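Local coordinates for periplasmic protein-probably involved in high-affinity Fe2+ transport (Escherichia coli F11, PDB 5I0Y), which binds copper in the periplasm at a site required for iron transport and probably takes part in high-affinity uptake of ferrous iron, at the interface of chains A and B. Sequence-based numbering; all coordinates share one arbitrary frame. Chains: chain A/B, Periplasmic protein-probably involved in high-affinity Fe2+ transport.

The interface of chains A and B. Residues chain A 27-28, 44, 46, 90, 92, 97; chain B 127, 132.
B:His127 reaches from chain B into the copper site of chain A, where A:His44, A:Met90 and A:His97 are metal ligands. This is the Fe2+ transport protein family of P19 and FetP, a mixed beta sandwich. NE2 of B:His127 lies 3.2 Å from NE2 of A:His97 and 3.3 Å from NE2 of A:His44. The SD thioether sulfur of A:Met90 is 3.6 Å from the same NE2. These four atoms gather as if around one metal. B:His127 probably supplies a further ligand from the second chain, which would suit a dimer. Its ring stands nearly perpendicular to A:His44 (84°) and A:His97 (85°), meeting them at its NE2 corner. One lies on each side of its plane, and CE1 is at the in-plane edge of A:His97. A:Ile27 covers one face of the B:His127 ring, with CD1 over the centre. CB of A:Ala92 sits on the opposite face, towards the rim. The ring is sandwiched between these aliphatic groups, with CG1 of A:Ile27 3.4 Å from CE1. A:Met90 bends at its last torsion (chi3 83°), which brings its methyl CE 3.6 Å from CD2 of B:His127. At the ring's far edge from NE2, ND1 donates a hydrogen bond to the hydroxyl OG1 of B:Thr132 at 2.8 Å. This in-plane bond fixes the ring's rotation. In the second shell, the engineered A:Gln46 places its amide NE2 over one face of A:His97, towards the rim, and at the edge of A:His44.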
# COMPACT_ATOMS: atom_id res chain seq x y z
N ILE A 27 -11.40 -12.60 -14.52
CA ILE A 27 -11.93 -11.25 -14.32
C ILE A 27 -11.43 -10.29 -15.41
O ILE A 27 -10.52 -10.61 -16.16
CB ILE A 27 -11.61 -10.72 -12.89
CG1 ILE A 27 -10.09 -10.70 -12.62
CG2 ILE A 27 -12.30 -11.59 -11.86
CD1 ILE A 27 -9.34 -9.51 -13.18
N ASP A 28 -12.04 -9.11 -15.50
CA ASP A 28 -11.49 -8.02 -16.31
C ASP A 28 -10.83 -7.02 -15.37
O ASP A 28 -11.36 -6.74 -14.29
CB ASP A 28 -12.60 -7.26 -17.06
CG ASP A 28 -13.45 -8.14 -17.98
OD1 ASP A 28 -13.01 -9.20 -18.44
OD2 ASP A 28 -14.60 -7.72 -18.26
N HIS A 44 -9.22 -16.77 -12.13
CA HIS A 44 -8.41 -15.72 -11.51
C HIS A 44 -7.88 -16.32 -10.23
O HIS A 44 -8.66 -16.78 -9.41
CB HIS A 44 -9.24 -14.49 -11.23
CG HIS A 44 -8.44 -13.26 -10.88
ND1 HIS A 44 -7.60 -12.69 -11.74
CD2 HIS A 44 -8.41 -12.49 -9.72
CE1 HIS A 44 -7.05 -11.60 -11.17
NE2 HIS A 44 -7.54 -11.49 -9.94
N GLN A 46 -5.58 -15.88 -6.71
CA GLN A 46 -5.37 -14.77 -5.78
C GLN A 46 -4.61 -15.23 -4.55
O GLN A 46 -4.75 -16.37 -4.11
CB GLN A 46 -6.71 -14.19 -5.31
CG GLN A 46 -7.57 -13.43 -6.31
CD GLN A 46 -8.70 -12.67 -5.62
OE1 GLN A 46 -8.76 -12.59 -4.38
NE2 GLN A 46 -9.60 -12.12 -6.42
N MET A 90 -4.09 -5.58 -6.81
CA MET A 90 -5.39 -5.34 -7.43
C MET A 90 -6.38 -4.90 -6.39
O MET A 90 -6.16 -5.08 -5.19
CB MET A 90 -5.91 -6.63 -8.06
CG MET A 90 -4.91 -7.34 -8.95
SD MET A 90 -5.70 -8.63 -9.94
CE MET A 90 -6.30 -7.60 -11.26
N ALA A 92 -10.74 -5.28 -5.89
CA ALA A 92 -12.06 -5.72 -6.35
C ALA A 92 -13.11 -5.21 -5.38
O ALA A 92 -12.79 -4.49 -4.45
CB ALA A 92 -12.10 -7.24 -6.46
N HIS A 97 -6.23 -7.19 -3.15
CA HIS A 97 -5.57 -8.50 -3.10
C HIS A 97 -4.44 -8.50 -4.09
O HIS A 97 -4.16 -7.49 -4.74
CB HIS A 97 -6.55 -9.63 -3.40
CG HIS A 97 -7.14 -9.56 -4.78
ND1 HIS A 97 -8.43 -9.21 -5.01
CD2 HIS A 97 -6.56 -9.78 -6.03
CE1 HIS A 97 -8.66 -9.22 -6.35
NE2 HIS A 97 -7.53 -9.57 -6.97
N HIS B 127 -10.32 -4.36 -10.64
CA HIS B 127 -11.31 -5.17 -11.35
C HIS B 127 -12.38 -4.28 -11.94
O HIS B 127 -12.81 -3.33 -11.31
CB HIS B 127 -11.92 -6.21 -10.43
CG HIS B 127 -10.99 -7.35 -10.05
ND1 HIS B 127 -11.43 -8.60 -9.88
CD2 HIS B 127 -9.59 -7.38 -9.81
CE1 HIS B 127 -10.39 -9.40 -9.52
NE2 HIS B 127 -9.28 -8.67 -9.51
N THR B 132 -17.17 -8.61 -10.06
CA THR B 132 -16.15 -8.32 -9.05
C THR B 132 -15.62 -6.89 -9.10
O THR B 132 -14.83 -6.49 -8.22
CB THR B 132 -14.94 -9.29 -9.17
OG1 THR B 132 -14.16 -8.93 -10.31
CG2 THR B 132 -15.39 -10.75 -9.29